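Local coordinates for protein acRAF (Thiomonas intermedia, PDB 4LOW) that acts as a RuBisCO assembly factor in the alpha-carboxysome and belongs to the pterin-4a-carbinolamine dehydratase family, though it may not share that enzyme activity, at residues 38-41 against 42-46. Numbering follows the deposited sequence.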
ATOM      1  N   ALA A  38      -2.736   7.814   5.513  1.00 20.75           N
ATOM      2  CA  ALA A  38      -2.006   8.833   4.781  1.00 21.37           C
ATOM      3  C   ALA A  38      -2.079  10.152   5.559  1.00 22.57           C
ATOM      4  O   ALA A  38      -1.036  10.815   5.726  1.00 24.97           O
ATOM      5  CB  ALA A  38      -2.627   8.996   3.415  1.00 22.59           C
ATOM      6  N   ALA A  39      -3.260  10.521   6.091  1.00 22.32           N
ATOM      7  CA  ALA A  39      -3.385  11.755   6.855  1.00 22.49           C
ATOM      8  C   ALA A  39      -2.486  11.734   8.086  1.00 24.69           C
ATOM      9  O   ALA A  39      -1.843  12.750   8.396  1.00 24.37           O
ATOM     10  CB  ALA A  39      -4.853  11.988   7.249  1.00 23.44           C
ATOM     11  N   LEU A  40      -2.401  10.595   8.765  1.00 22.27           N
ATOM     12  CA  LEU A  40      -1.545  10.453   9.938  1.00 21.68           C
ATOM     13  C   LEU A  40      -0.064  10.663   9.600  1.00 24.96           C
ATOM     14  O   LEU A  40       0.648  11.346  10.349  1.00 25.47           O
ATOM     15  CB  LEU A  40      -1.754   9.067  10.544  1.00 21.74           C
ATOM     16  CG  LEU A  40      -0.808   8.750  11.712  1.00 23.38           C
ATOM     17  CD1 LEU A  40      -1.071   9.678  12.908  1.00 25.24           C
ATOM     18  CD2 LEU A  40      -0.970   7.342  12.118  1.00 25.35           C
ATOM     19  N   SER A  41       0.412  10.083   8.520  1.00 24.59           N
ATOM     20  CA  SER A  41       1.802  10.201   8.096  1.00 25.58           C
ATOM     21  C   SER A  41       2.161  11.614   7.795  1.00 28.96           C
ATOM     22  O   SER A  41       3.266  12.084   8.131  1.00 29.48           O
ATOM     23  CB  SER A  41       2.052   9.330   6.867  1.00 28.21           C
ATOM     24  OG  SER A  41       2.445   8.047   7.301  1.00 38.86           O
ATOM     25  N   GLU A  42       1.234  12.338   7.183  1.00 26.01           N
ATOM     26  CA  GLU A  42       1.469  13.741   6.850  1.00 27.49           C
ATOM     27  C   GLU A  42       1.460  14.593   8.123  1.00 31.12           C
ATOM     28  O   GLU A  42       2.297  15.496   8.255  1.00 31.31           O
ATOM     29  CB  GLU A  42       0.401  14.226   5.868  1.00 29.37           C
ATOM     30  CG  GLU A  42       0.505  13.557   4.508  1.00 31.75           C
ATOM     31  CD  GLU A  42      -0.797  13.419   3.749  1.00 46.74           C
ATOM     32  OE1 GLU A  42      -1.808  14.026   4.179  1.00 39.39           O
ATOM     33  OE2 GLU A  42      -0.813  12.676   2.739  1.00 34.85           O
ATOM     34  N   GLU A  43       0.547  14.292   9.069  1.00 27.61           N
ATOM     35  CA  GLU A  43       0.430  15.003  10.345  0.50 27.12           C
ATOM     36  C   GLU A  43       1.711  14.923  11.160  1.00 31.89           C
ATOM     37  O   GLU A  43       2.135  15.906  11.783  1.00 32.27           O
ATOM     38  CB  GLU A  43      -0.722  14.393  11.178  0.50 27.23           C
ATOM     39  CG  GLU A  43      -1.104  15.232  12.393  0.50 30.70           C
ATOM     40  CD  GLU A  43      -1.649  16.593  12.014  0.50 26.67           C
ATOM     41  OE1 GLU A  43      -2.200  16.719  10.891  0.50 23.20           O
ATOM     42  OE2 GLU A  43      -1.531  17.531  12.833  0.50 24.94           O
ATOM     43  N   THR A  44       2.288  13.739  11.207  1.00 28.79           N
ATOM     44  CA  THR A  44       3.476  13.419  12.005  1.00 29.43           C
ATOM     45  C   THR A  44       4.790  13.606  11.266  1.00 34.54           C
ATOM     46  O   THR A  44       5.838  13.712  11.917  1.00 34.20           O
ATOM     47  CB  THR A  44       3.361  11.975  12.492  1.00 30.07           C
ATOM     48  OG1 THR A  44       3.337  11.121  11.337  1.00 30.52           O
ATOM     49  CG2 THR A  44       2.136  11.726  13.360  1.00 30.22           C
ATOM     50  N   GLY A  45       4.741  13.587   9.929  1.00 31.92           N
ATOM     51  CA  GLY A  45       5.940  13.609   9.091  1.00 32.72           C
ATOM     52  C   GLY A  45       6.644  12.258   9.182  1.00 36.56           C
ATOM     53  O   GLY A  45       7.798  12.120   8.756  1.00 38.93           O
ATOM     54  N   GLN A  46       5.944  11.230   9.737  1.00 29.91           N
ATOM     55  CA  GLN A  46       6.491   9.886   9.916  1.00 28.73           C
ATOM     56  C   GLN A  46       5.813   9.008   8.903  1.00 32.34           C
ATOM     57  O   GLN A  46       4.591   9.017   8.784  1.00 33.08           O
ATOM     58  CB  GLN A  46       6.245   9.326  11.335  1.00 30.29           C
ATOM     59  CG  GLN A  46       7.024  10.018  12.452  1.00 33.98           C
ATOM     60  CD  GLN A  46       6.541   9.537  13.801  1.00 50.66           C
ATOM     61  OE1 GLN A  46       5.606  10.092  14.383  1.00 50.85           O
ATOM     62  NE2 GLN A  46       7.095   8.430  14.276  1.00 41.52           N
TER
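The hydroxyl of Ser-41 reaches past the end of its own helix to the backbone of Gln-46. Its OG donates to Gln-46 O at 2.8 Å, in the carbonyl plane and on a lone pair. Ser-41 CA also makes a C-H...O contact with the same oxygen, at 3.1 Å. Thr-44 OG1 bonds in both directions along the chain. It donates to Leu-40 O at 2.9 Å, while Thr-44 N binds that oxygen from the opposite face of the carbonyl plane. The same OG1 accepts from Gln-46 N at 3.1 Å, which makes an ST turn. A chi1 of 62° sets OG1 between the backbone N and the carbonyl carbon, within range of both partners. Helix 27-44 ends here. Gly-45 follows with a phi of 72°, a backbone shape that a residue without a side chain takes easily, and the chain leaves the helix there. Gly-45 N makes a weak bond to Ser-41 O. Thr-44 CG2 meets Leu-40 CD1 at 3.8 Å, and Phe-77 and Arg-80 of helix 72-84 touch Thr-44 as well. A valine here would probably leave Gln-46 N without its acceptor and Leu-40 O with one donor fewer, so that the turn is less firmly held. The extended Glu-42 chain runs back along the helix, with CG 3.4 Å from Ala-38 O. Its OE2 is hydrogen-bonded to Tyr-27 of the second subunit, whose Arg-31 packs on Ala-38 and Glu-42.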